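Local coordinates for protein transferrin (Manduca sexta, PDB 6WB6) that carries ferric iron as a secreted insect transferrin, binding a single Fe(3+) ion per molecule together with a carbonate anion, at residues V357-N360 / V361-S364; A530-C533 / L534-D537; G568-V571 / L572-A576; T652-D655 / V656-C660. All coordinates share one frame; numbering follows the deposited sequence.

Contact 1 (V357-N360 / V361-S364)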
ATOM      1  N   VAL A 357      15.368 -11.001  -3.722  1.00 24.05           N
ATOM      2  CA  VAL A 357      15.889  -9.848  -4.439  1.00 20.98           C
ATOM      3  C   VAL A 357      17.187 -10.252  -5.131  1.00 25.72           C
ATOM      4  O   VAL A 357      17.858 -11.205  -4.734  1.00 22.17           O
ATOM      5  CB  VAL A 357      16.133  -8.663  -3.492  1.00 24.59           C
ATOM      6  CG1 VAL A 357      14.853  -8.304  -2.752  1.00 29.94           C
ATOM      7  CG2 VAL A 357      17.214  -9.014  -2.503  1.00 24.31           C
ATOM      8  N   THR A 358      17.549  -9.494  -6.165  1.00 22.59           N
ATOM      9  CA  THR A 358      18.676  -9.851  -7.018  1.00 30.96           C
ATOM     10  C   THR A 358      19.833  -8.864  -6.956  1.00 31.16           C
ATOM     11  O   THR A 358      20.705  -8.924  -7.823  1.00 29.09           O
ATOM     12  CB  THR A 358      18.240  -9.970  -8.477  1.00 24.74           C
ATOM     13  OG1 THR A 358      17.641  -8.743  -8.897  1.00 32.58           O
ATOM     14  CG2 THR A 358      17.246 -11.100  -8.664  1.00 29.69           C
ATOM     15  N   SER A 359      19.883  -7.974  -5.970  1.00 22.73           N
ATOM     16  CA  SER A 359      21.018  -7.067  -5.878  1.00 23.55           C
ATOM     17  C   SER A 359      21.127  -6.546  -4.459  1.00 25.98           C
ATOM     18  O   SER A 359      20.169  -6.612  -3.678  1.00 18.98           O
ATOM     19  CB  SER A 359      20.885  -5.913  -6.868  1.00 22.37           C
ATOM     20  OG  SER A 359      19.915  -4.985  -6.444  1.00 26.32           O
ATOM     21  N   ASN A 360      22.330  -6.021  -4.144  1.00 19.84           N
ATOM     22  CA  ASN A 360      22.586  -5.445  -2.830  1.00 20.11           C
ATOM     23  C   ASN A 360      21.706  -4.223  -2.581  1.00 21.99           C
ATOM     24  O   ASN A 360      21.237  -4.007  -1.457  1.00 17.33           O
ATOM     25  CB  ASN A 360      24.062  -5.045  -2.671  1.00 25.16           C
ATOM     26  CG  ASN A 360      25.000  -6.229  -2.648  1.00 28.61           C
ATOM     27  OD1 ASN A 360      24.597  -7.346  -2.360  1.00 30.30           O
ATOM     28  ND2 ASN A 360      26.270  -5.979  -2.944  1.00 40.14           N
ATOM     29  N   VAL A 361      21.529  -3.373  -3.592  1.00 22.93           N
ATOM     30  CA  VAL A 361      20.654  -2.226  -3.396  1.00 27.62           C
ATOM     31  C   VAL A 361      19.231  -2.708  -3.138  1.00 20.39           C
ATOM     32  O   VAL A 361      18.567  -2.254  -2.208  1.00 17.83           O
ATOM     33  CB  VAL A 361      20.724  -1.249  -4.586  1.00 19.18           C
ATOM     34  CG1 VAL A 361      20.361  -1.893  -5.872  1.00 24.47           C
ATOM     35  CG2 VAL A 361      19.794  -0.073  -4.342  1.00 25.32           C
ATOM     36  N   ALA A 362      18.755  -3.657  -3.941  1.00 22.23           N
ATOM     37  CA  ALA A 362      17.415  -4.192  -3.714  1.00 20.15           C
ATOM     38  C   ALA A 362      17.302  -4.836  -2.341  1.00 22.47           C
ATOM     39  O   ALA A 362      16.302  -4.638  -1.636  1.00 18.93           O
ATOM     40  CB  ALA A 362      17.069  -5.174  -4.810  1.00 15.36           C
ATOM     41  N   LEU A 363      18.320  -5.589  -1.926  1.00 18.22           N
ATOM     42  CA  LEU A 363      18.340  -6.089  -0.557  1.00 17.51           C
ATOM     43  C   LEU A 363      18.167  -4.954   0.452  1.00 23.96           C
ATOM     44  O   LEU A 363      17.442  -5.088   1.438  1.00 16.06           O
ATOM     45  CB  LEU A 363      19.642  -6.820  -0.273  1.00 24.14           C
ATOM     46  CG  LEU A 363      19.760  -7.438   1.111  1.00 23.77           C
ATOM     47  CD1 LEU A 363      18.648  -8.403   1.331  1.00 20.66           C
ATOM     48  CD2 LEU A 363      21.130  -8.143   1.256  1.00 28.41           C
ATOM     49  N   SER A 364      18.889  -3.851   0.266  1.00 25.42           N
ATOM     50  CA  SER A 364      18.781  -2.785   1.249  1.00 19.10           C
ATOM     51  C   SER A 364      17.415  -2.112   1.176  1.00 15.54           C
ATOM     52  O   SER A 364      16.883  -1.705   2.211  1.00 17.85           O
ATOM     53  CB  SER A 364      19.899  -1.773   1.062  1.00 29.11           C
ATOM     54  OG  SER A 364      19.916  -1.333  -0.274  1.00 38.64           O
TER
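The flat groups here are the peptide carbonyls of S359 and N360, which meet the amides of L363 and S364 at the start of helix 360-375. The carbonyl of S359 receives L363 N at 2.7 Å, with the donor tilted 20° out of the carbonyl plane. The next carbonyl, N360 O, takes S364 N at 2.9 Å from a slightly steeper tilt. These are the first i to i+4 backbone bonds of the helix.

S359 is the N-cap. Its OG lies between the backbone N and the carbonyl carbon (chi1 74°), which turns it back over the helix start. There it accepts a bond from A362 N at 3.1 Å. The bond is fairly straight, at 162°. The hydroxyl is flanked by carbon: V361 CG1 lies 3.2 Å from S359 OG, and A362 CB is nearly as close.

V357, the last residue of strand 352-357, folds over the same turn. Its CB meets A362 CB at 3.8 Å. The CG2 branch reaches further along and rests over L363 N at 3.6 Å, close to L363 CD1 as well. Further along, S364 OG bonds to V361 O, and both side chains touch F624.

Around the contact, V357 pairs by backbone bonds with V385 and E387, and L363 packs on strand 381-386. A362 faces V630.

The S359 side chain supplies an acceptor for an amide that has no preceding helical turn to bond to. The cap and the small apolar patch of V357, A362 and L363 thus join strand to helix within one tight corner.

Contact 2 (A530-C533 / L534-D537)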
ATOM      1  N   ALA A 530       6.859   2.558 -34.881  1.00 32.13           N
ATOM      2  CA  ALA A 530       5.512   2.166 -35.272  1.00 30.49           C
ATOM      3  C   ALA A 530       4.646   3.388 -35.561  1.00 29.89           C
ATOM      4  O   ALA A 530       3.798   3.357 -36.463  1.00 25.65           O
ATOM      5  CB  ALA A 530       4.889   1.295 -34.171  1.00 23.85           C
ATOM      6  N   TRP A 531       4.865   4.478 -34.826  1.00 28.86           N
ATOM      7  CA  TRP A 531       4.074   5.680 -35.048  1.00 28.56           C
ATOM      8  C   TRP A 531       4.472   6.377 -36.350  1.00 28.68           C
ATOM      9  O   TRP A 531       3.603   6.888 -37.060  1.00 34.51           O
ATOM     10  CB  TRP A 531       4.178   6.640 -33.850  1.00 26.67           C
ATOM     11  CG  TRP A 531       5.513   6.665 -33.131  1.00 31.08           C
ATOM     12  CD1 TRP A 531       6.531   7.555 -33.311  1.00 32.48           C
ATOM     13  CD2 TRP A 531       5.952   5.758 -32.109  1.00 37.77           C
ATOM     14  NE1 TRP A 531       7.578   7.258 -32.468  1.00 37.11           N
ATOM     15  CE2 TRP A 531       7.246   6.162 -31.717  1.00 36.01           C
ATOM     16  CE3 TRP A 531       5.378   4.643 -31.493  1.00 29.87           C
ATOM     17  CZ2 TRP A 531       7.975   5.484 -30.743  1.00 34.36           C
ATOM     18  CZ3 TRP A 531       6.095   3.979 -30.524  1.00 38.27           C
ATOM     19  CH2 TRP A 531       7.384   4.400 -30.158  1.00 42.65           C
ATOM     20  N   LYS A 532       5.767   6.384 -36.710  1.00 25.04           N
ATOM     21  CA  LYS A 532       6.135   6.920 -38.025  1.00 29.43           C
ATOM     22  C   LYS A 532       5.663   6.000 -39.133  1.00 33.33           C
ATOM     23  O   LYS A 532       5.221   6.461 -40.193  1.00 31.89           O
ATOM     24  CB  LYS A 532       7.646   7.113 -38.144  1.00 34.28           C
ATOM     25  CG  LYS A 532       8.058   8.309 -38.992  1.00 39.74           C
ATOM     26  CD  LYS A 532       7.649   9.615 -38.324  1.00 39.04           C
ATOM     27  CE  LYS A 532       8.102  10.826 -39.123  1.00 53.87           C
ATOM     28  NZ  LYS A 532       7.459  12.069 -38.612  1.00 63.81           N
ATOM     29  N   CYS A 533       5.757   4.689 -38.897  1.00 28.99           N
ATOM     30  CA  CYS A 533       5.358   3.710 -39.893  1.00 22.87           C
ATOM     31  C   CYS A 533       3.856   3.795 -40.154  1.00 32.41           C
ATOM     32  O   CYS A 533       3.415   3.723 -41.307  1.00 29.32           O
ATOM     33  CB  CYS A 533       5.809   2.328 -39.408  1.00 32.79           C
ATOM     34  SG  CYS A 533       5.275   0.891 -40.334  1.00 34.75           S
ATOM     35  N   LEU A 534       3.059   4.014 -39.106  1.00 28.13           N
ATOM     36  CA  LEU A 534       1.621   4.175 -39.314  1.00 29.27           C
ATOM     37  C   LEU A 534       1.319   5.490 -40.015  1.00 36.49           C
ATOM     38  O   LEU A 534       0.631   5.510 -41.042  1.00 28.65           O
ATOM     39  CB  LEU A 534       0.862   4.098 -37.986  1.00 31.24           C
ATOM     40  CG  LEU A 534      -0.625   3.729 -38.131  1.00 24.31           C
ATOM     41  CD1 LEU A 534      -0.814   2.308 -38.734  1.00 32.95           C
ATOM     42  CD2 LEU A 534      -1.340   3.814 -36.805  1.00 27.31           C
ATOM     43  N   GLU A 535       1.815   6.602 -39.461  1.00 34.30           N
ATOM     44  CA  GLU A 535       1.677   7.924 -40.062  1.00 35.78           C
ATOM     45  C   GLU A 535       1.963   7.932 -41.564  1.00 36.28           C
ATOM     46  O   GLU A 535       1.204   8.549 -42.318  1.00 30.74           O
ATOM     47  CB  GLU A 535       2.600   8.925 -39.350  1.00 29.34           C
ATOM     48  CG  GLU A 535       2.611  10.311 -39.986  1.00 39.74           C
ATOM     49  CD  GLU A 535       3.518  11.306 -39.255  1.00 47.42           C
ATOM     50  OE1 GLU A 535       3.511  12.493 -39.624  1.00 45.12           O
ATOM     51  OE2 GLU A 535       4.232  10.903 -38.317  1.00 59.76           O
ATOM     52  N   GLU A 536       3.040   7.260 -42.013  1.00 33.72           N
ATOM     53  CA  GLU A 536       3.455   7.263 -43.423  1.00 41.95           C
ATOM     54  C   GLU A 536       2.788   6.166 -44.263  1.00 39.03           C
ATOM     55  O   GLU A 536       3.263   5.870 -45.369  1.00 36.46           O
ATOM     56  CB  GLU A 536       4.980   7.119 -43.535  1.00 35.74           C
ATOM     57  CG  GLU A 536       5.772   8.336 -43.028  1.00 32.36           C
ATOM     58  CD  GLU A 536       7.278   8.131 -43.106  1.00 37.72           C
ATOM     59  OE1 GLU A 536       7.714   7.037 -43.513  1.00 34.72           O
ATOM     60  OE2 GLU A 536       8.027   9.076 -42.780  1.00 37.18           O
ATOM     61  N   ASP A 537       1.726   5.550 -43.750  1.00 31.60           N
ATOM     62  CA  ASP A 537       0.963   4.507 -44.441  1.00 33.73           C
ATOM     63  C   ASP A 537       1.857   3.366 -44.931  1.00 35.88           C
ATOM     64  O   ASP A 537       1.509   2.637 -45.872  1.00 35.74           O
ATOM     65  CB  ASP A 537       0.152   5.106 -45.589  1.00 31.72           C
ATOM     66  CG  ASP A 537      -0.905   6.085 -45.095  1.00 33.78           C
ATOM     67  OD1 ASP A 537      -1.178   6.099 -43.880  1.00 35.74           O
ATOM     68  OD2 ASP A 537      -1.464   6.834 -45.913  1.00 42.94           O
TER
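L534 and A530 form the tight side of this helical turn, where L534 N bonds to A530 O at 2.8 Å. L534 CB also sits 3.4 Å from A530 O. Both side chains press on A542 of strand 542-545, and L534 reaches Y557 too. C533 is buried with them. Its SG stands anti to the backbone N (chi1 172°) and forms a disulfide with C460.

Helix 530-535 is thus packed and cross-linked against the mixed sheet of the second transferrin-like repeat, in which C460 lies on strand 458-461. The backbone bonds E535 N to W531 O and E536 N to K532 O, both 3.0 Å, carry the turn to its end. E536 is the first residue to leave helical angles.

The other side is charged, looser and turned to solvent: E535 and E536 are exposed. K532 bends at chi2 (67°) and then runs out beside E535, both chains pointing the same way. K532 NZ reaches E535 OE2 at 3.4 Å, a salt bridge whose hydrogen bond is weak. E536 crosses the lysine chain at an angle, with OE2 3.9 Å from K532 CG. Its carboxylate has its salt bridge with R538 instead, and D537 pairs with K443.

Contact 3 (G568-V571 / L572-A576)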
ATOM      1  N   GLY A 568     -14.514  -3.696 -34.376  1.00 27.91           N
ATOM      2  CA  GLY A 568     -14.675  -2.256 -34.349  1.00 36.55           C
ATOM      3  C   GLY A 568     -13.536  -1.539 -33.636  1.00 29.17           C
ATOM      4  O   GLY A 568     -12.439  -2.069 -33.437  1.00 29.04           O
ATOM      5  N   ARG A 569     -13.821  -0.308 -33.236  1.00 34.03           N
ATOM      6  CA  ARG A 569     -12.800   0.656 -32.854  1.00 26.53           C
ATOM      7  C   ARG A 569     -13.219   1.398 -31.602  1.00 28.61           C
ATOM      8  O   ARG A 569     -14.404   1.614 -31.371  1.00 26.77           O
ATOM      9  CB  ARG A 569     -12.576   1.687 -33.955  1.00 32.40           C
ATOM     10  CG  ARG A 569     -11.779   1.185 -35.122  1.00 38.25           C
ATOM     11  CD  ARG A 569     -12.299   1.755 -36.412  1.00 40.25           C
ATOM     12  NE  ARG A 569     -11.544   1.197 -37.522  1.00 33.70           N
ATOM     13  CZ  ARG A 569     -10.567   1.821 -38.159  1.00 30.62           C
ATOM     14  NH1 ARG A 569     -10.219   3.049 -37.827  1.00 30.46           N
ATOM     15  NH2 ARG A 569      -9.944   1.206 -39.146  1.00 39.80           N
ATOM     16  N   ASP A 570     -12.236   1.829 -30.817  1.00 29.80           N
ATOM     17  CA  ASP A 570     -12.512   2.686 -29.670  1.00 33.94           C
ATOM     18  C   ASP A 570     -11.342   3.645 -29.478  1.00 35.54           C
ATOM     19  O   ASP A 570     -10.278   3.479 -30.080  1.00 40.88           O
ATOM     20  CB  ASP A 570     -12.766   1.862 -28.419  1.00 30.28           C
ATOM     21  CG  ASP A 570     -13.648   2.578 -27.433  1.00 30.93           C
ATOM     22  OD1 ASP A 570     -13.584   3.825 -27.369  1.00 32.50           O
ATOM     23  OD2 ASP A 570     -14.410   1.893 -26.734  1.00 33.34           O
ATOM     24  N   VAL A 571     -11.548   4.666 -28.631  1.00 27.76           N
ATOM     25  CA  VAL A 571     -10.538   5.730 -28.494  1.00 34.40           C
ATOM     26  C   VAL A 571      -9.233   5.200 -27.904  1.00 35.37           C
ATOM     27  O   VAL A 571      -9.179   4.136 -27.269  1.00 27.70           O
ATOM     28  CB  VAL A 571     -11.058   6.888 -27.630  1.00 29.42           C
ATOM     29  CG1 VAL A 571     -12.152   7.624 -28.341  1.00 30.02           C
ATOM     30  CG2 VAL A 571     -11.501   6.373 -26.269  1.00 33.82           C
ATOM     31  N   LEU A 572      -8.172   6.011 -28.061  1.00 27.61           N
ATOM     32  CA  LEU A 572      -6.848   5.635 -27.566  1.00 32.77           C
ATOM     33  C   LEU A 572      -6.856   5.330 -26.073  1.00 27.58           C
ATOM     34  O   LEU A 572      -6.087   4.481 -25.613  1.00 30.29           O
ATOM     35  CB  LEU A 572      -5.825   6.743 -27.857  1.00 31.81           C
ATOM     36  CG  LEU A 572      -5.553   7.208 -29.302  1.00 32.64           C
ATOM     37  CD1 LEU A 572      -4.307   8.100 -29.353  1.00 23.50           C
ATOM     38  CD2 LEU A 572      -5.399   6.048 -30.265  1.00 30.04           C
ATOM     39  N   SER A 573      -7.702   6.005 -25.297  1.00 32.32           N
ATOM     40  CA  SER A 573      -7.667   5.850 -23.845  1.00 34.02           C
ATOM     41  C   SER A 573      -8.438   4.635 -23.349  1.00 32.11           C
ATOM     42  O   SER A 573      -8.401   4.351 -22.146  1.00 33.84           O
ATOM     43  CB  SER A 573      -8.219   7.105 -23.172  1.00 34.16           C
ATOM     44  OG  SER A 573      -9.536   7.369 -23.621  1.00 34.77           O
ATOM     45  N   SER A 574      -9.127   3.911 -24.226  1.00 32.44           N
ATOM     46  CA  SER A 574      -9.929   2.772 -23.813  1.00 39.43           C
ATOM     47  C   SER A 574      -9.200   1.455 -23.999  1.00 33.20           C
ATOM     48  O   SER A 574      -9.828   0.399 -23.893  1.00 29.53           O
ATOM     49  CB  SER A 574     -11.249   2.740 -24.585  1.00 34.98           C
ATOM     50  OG  SER A 574     -11.030   2.228 -25.883  1.00 40.38           O
ATOM     51  N   PHE A 575      -7.888   1.496 -24.232  1.00 30.35           N
ATOM     52  CA  PHE A 575      -7.093   0.293 -24.464  1.00 31.73           C
ATOM     53  C   PHE A 575      -7.449  -0.860 -23.527  1.00 25.64           C
ATOM     54  O   PHE A 575      -7.437  -2.017 -23.958  1.00 23.14           O
ATOM     55  CB  PHE A 575      -5.596   0.620 -24.357  1.00 29.09           C
ATOM     56  CG  PHE A 575      -5.196   1.221 -23.048  1.00 29.39           C
ATOM     57  CD1 PHE A 575      -5.258   2.581 -22.851  1.00 31.29           C
ATOM     58  CD2 PHE A 575      -4.760   0.417 -22.007  1.00 34.19           C
ATOM     59  CE1 PHE A 575      -4.898   3.140 -21.638  1.00 36.47           C
ATOM     60  CE2 PHE A 575      -4.389   0.963 -20.803  1.00 29.08           C
ATOM     61  CZ  PHE A 575      -4.458   2.328 -20.611  1.00 27.87           C
ATOM     62  N   ALA A 576      -7.803  -0.581 -22.262  1.00 24.19           N
ATOM     63  CA  ALA A 576      -8.106  -1.673 -21.338  1.00 28.38           C
ATOM     64  C   ALA A 576      -9.267  -2.550 -21.809  1.00 29.33           C
ATOM     65  O   ALA A 576      -9.404  -3.669 -21.318  1.00 22.31           O
ATOM     66  CB  ALA A 576      -8.417  -1.153 -19.935  1.00 29.93           C
TER
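S574 folds back onto V571 and D570 in a type I beta turn, V571 to S574, which follows strand 569-570. This strand joins the mixed sheet of the second transferrin-like repeat by pairing antiparallel with strand 557-560. The turn is closed by S574 N, which bonds to V571 O at 3.1 Å. This donor sits well above the carbonyl plane.

The side chain of S574 adds a second grip. Its CB lies 3.7 Å from D570 CG and equally near V571 O. From there chi1 of 78° places OG between the backbone N and the carbonyl carbon, pointing back toward the strand. OG donates to V571 O at 3.0 Å. It arrives in the carbonyl plane, on a lone pair, so one oxygen holds two donors of the same residue from different directions.

The same OG also rests over the flat carboxylate of D570. It is 3.1 Å from D570 CG and about equally far from the two carboxylate oxygens. It thus faces the group rather than bonding to either oxygen. The two oxygens have other partners: D570 OD1 accepts from V571 N with its anti lone pair, and OD2 forms a salt bridge with R564.

V571 CG2 lies 3.4 Å from S573 OG. L572 turns the other way, onto Y557 and L559. The F575 ring packs on Y437, V439 and L559, and takes L572 O at its edge, in the ring plane, 3.5 Å from F575 CD1.

Contact 4 (T652-D655 / V656-C660)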
ATOM      1  N   THR A 652      -0.893 -19.675 -22.183  1.00 21.33           N
ATOM      2  CA  THR A 652      -1.226 -20.126 -23.528  1.00 30.40           C
ATOM      3  C   THR A 652      -0.416 -19.350 -24.553  1.00 33.55           C
ATOM      4  O   THR A 652       0.143 -19.935 -25.490  1.00 28.52           O
ATOM      5  CB  THR A 652      -2.732 -19.985 -23.795  1.00 31.50           C
ATOM      6  OG1 THR A 652      -3.463 -20.696 -22.781  1.00 36.41           O
ATOM      7  CG2 THR A 652      -3.109 -20.556 -25.166  1.00 25.60           C
ATOM      8  N   ILE A 653      -0.306 -18.032 -24.366  1.00 23.66           N
ATOM      9  CA  ILE A 653       0.486 -17.220 -25.279  1.00 23.71           C
ATOM     10  C   ILE A 653       1.915 -17.745 -25.354  1.00 31.40           C
ATOM     11  O   ILE A 653       2.456 -17.983 -26.441  1.00 32.25           O
ATOM     12  CB  ILE A 653       0.446 -15.751 -24.843  1.00 24.69           C
ATOM     13  CG1 ILE A 653      -0.954 -15.183 -25.147  1.00 26.70           C
ATOM     14  CG2 ILE A 653       1.568 -14.989 -25.523  1.00 25.76           C
ATOM     15  CD1 ILE A 653      -1.199 -13.753 -24.624  1.00 32.33           C
ATOM     16  N   HIS A 654       2.553 -17.917 -24.198  1.00 27.55           N
ATOM     17  CA  HIS A 654       3.892 -18.491 -24.163  1.00 29.05           C
ATOM     18  C   HIS A 654       3.942 -19.863 -24.831  1.00 39.30           C
ATOM     19  O   HIS A 654       4.912 -20.181 -25.531  1.00 27.90           O
ATOM     20  CB  HIS A 654       4.355 -18.598 -22.722  1.00 30.36           C
ATOM     21  CG  HIS A 654       5.671 -19.279 -22.555  1.00 24.14           C
ATOM     22  ND1 HIS A 654       6.870 -18.662 -22.837  1.00 34.67           N
ATOM     23  CD2 HIS A 654       5.980 -20.519 -22.110  1.00 28.23           C
ATOM     24  CE1 HIS A 654       7.864 -19.496 -22.580  1.00 25.31           C
ATOM     25  NE2 HIS A 654       7.350 -20.635 -22.150  1.00 30.64           N
ATOM     26  N   ASP A 655       2.914 -20.700 -24.621  1.00 32.71           N
ATOM     27  CA  ASP A 655       2.939 -22.024 -25.234  1.00 32.09           C
ATOM     28  C   ASP A 655       2.960 -21.912 -26.749  1.00 35.96           C
ATOM     29  O   ASP A 655       3.736 -22.603 -27.422  1.00 32.08           O
ATOM     30  CB  ASP A 655       1.745 -22.871 -24.771  1.00 37.91           C
ATOM     31  CG  ASP A 655       2.028 -23.640 -23.476  1.00 23.75           C
ATOM     32  OD1 ASP A 655       3.199 -23.774 -23.081  1.00 36.70           O
ATOM     33  OD2 ASP A 655       1.072 -24.114 -22.840  1.00 37.68           O
ATOM     34  N   VAL A 656       2.137 -21.024 -27.305  1.00 23.90           N
ATOM     35  CA  VAL A 656       2.142 -20.825 -28.752  1.00 32.41           C
ATOM     36  C   VAL A 656       3.512 -20.338 -29.218  1.00 38.30           C
ATOM     37  O   VAL A 656       4.001 -20.727 -30.285  1.00 27.16           O
ATOM     38  CB  VAL A 656       1.027 -19.843 -29.152  1.00 26.96           C
ATOM     39  CG1 VAL A 656       1.053 -19.592 -30.652  1.00 43.08           C
ATOM     40  CG2 VAL A 656      -0.339 -20.356 -28.718  1.00 36.66           C
ATOM     41  N   ILE A 657       4.143 -19.466 -28.431  1.00 37.67           N
ATOM     42  CA  ILE A 657       5.422 -18.885 -28.824  1.00 38.23           C
ATOM     43  C   ILE A 657       6.551 -19.884 -28.644  1.00 36.87           C
ATOM     44  O   ILE A 657       7.519 -19.877 -29.412  1.00 43.89           O
ATOM     45  CB  ILE A 657       5.651 -17.598 -28.013  1.00 43.70           C
ATOM     46  CG1 ILE A 657       4.576 -16.562 -28.382  1.00 31.97           C
ATOM     47  CG2 ILE A 657       7.081 -17.048 -28.214  1.00 47.19           C
ATOM     48  CD1 ILE A 657       4.664 -16.077 -29.796  1.00 36.09           C
ATOM     49  N   SER A 658       6.460 -20.746 -27.635  1.00 34.40           N
ATOM     50  CA  SER A 658       7.419 -21.834 -27.510  1.00 46.52           C
ATOM     51  C   SER A 658       7.259 -22.823 -28.652  1.00 45.92           C
ATOM     52  O   SER A 658       8.252 -23.362 -29.158  1.00 52.80           O
ATOM     53  CB  SER A 658       7.251 -22.532 -26.164  1.00 51.39           C
ATOM     54  OG  SER A 658       7.987 -21.857 -25.162  1.00 56.58           O
ATOM     55  N   SER A 659       6.019 -23.064 -29.079  1.00 35.34           N
ATOM     56  CA  SER A 659       5.795 -23.907 -30.247  1.00 48.57           C
ATOM     57  C   SER A 659       6.529 -23.360 -31.466  1.00 49.24           C
ATOM     58  O   SER A 659       7.309 -24.076 -32.107  1.00 55.18           O
ATOM     59  CB  SER A 659       4.301 -24.031 -30.531  1.00 45.66           C
ATOM     60  OG  SER A 659       3.739 -25.080 -29.761  1.00 46.39           O
ATOM     61  N   CYS A 660       6.285 -22.093 -31.805  1.00 44.39           N
ATOM     62  CA  CYS A 660       7.021 -21.425 -32.872  1.00 51.55           C
ATOM     63  C   CYS A 660       8.525 -21.386 -32.623  1.00 54.44           C
ATOM     64  O   CYS A 660       9.264 -20.922 -33.500  1.00 57.39           O
ATOM     65  CB  CYS A 660       6.527 -19.988 -33.040  1.00 49.87           C
ATOM     66  SG  CYS A 660       4.744 -19.818 -33.200  1.00 73.60           S
TER
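The ring of H654 swings forward along the helix because its CG is anti to the backbone N (chi1 175°). S658, one turn on, has OG beside its own backbone N (chi1 -85°). This brings the hydroxyl over one face of the imidazole. OG stands 3.2 Å above the ring plane, offset toward the rim, and its nearest ring atom is H654 NE2 at 3.3 Å. H654 also touches A413 and A414 of helix 411-419.

In the backbone, S658 N bonds to H654 O at 2.7 Å. V656 N donates to T652 O at 2.9 Å, and V656 CG2 lies 3.3 Å from the same oxygen. D655 O receives S659 N at 2.9 Å and, weakly, S659 OG at 3.4 Å.

The buried side carries I653 and I657. They touch loosely, with I653 CG2 4.4 Å from I657 CG1, while I657 CG1 lies closer to I653 O. F475 of helix 467-479 packs against T652, I653 and V656.

C660 then forms a disulfide with C488. The pattern is that of a regular alpha helix with i to i+4 side-chain contacts, here the C-terminal helix 644-659 of the second transferrin-like repeat.

The contacts follow one another along the chain, all within the second transferrin-like repeat. The iron and carbonate residues lie in the first. Contact 1 opens the repeat, where strand 352-357 turns into helix 360-375. Contacts 2 and 3 share one mixed sheet: helix 530-535 packs against it and strand 569-570 belongs to it. Their centres are 18 Å apart and their nearest atoms about 8 Å. Contact 4 lies on the last helix, with its centre 27 Å from that of contact 3 and 32 Å from that of contact 1. None touches another. Contacts 2 and 4 each carry a disulfide cysteine. All four shape the repeat without iron-site residues, consistent with one Fe(3+) per molecule.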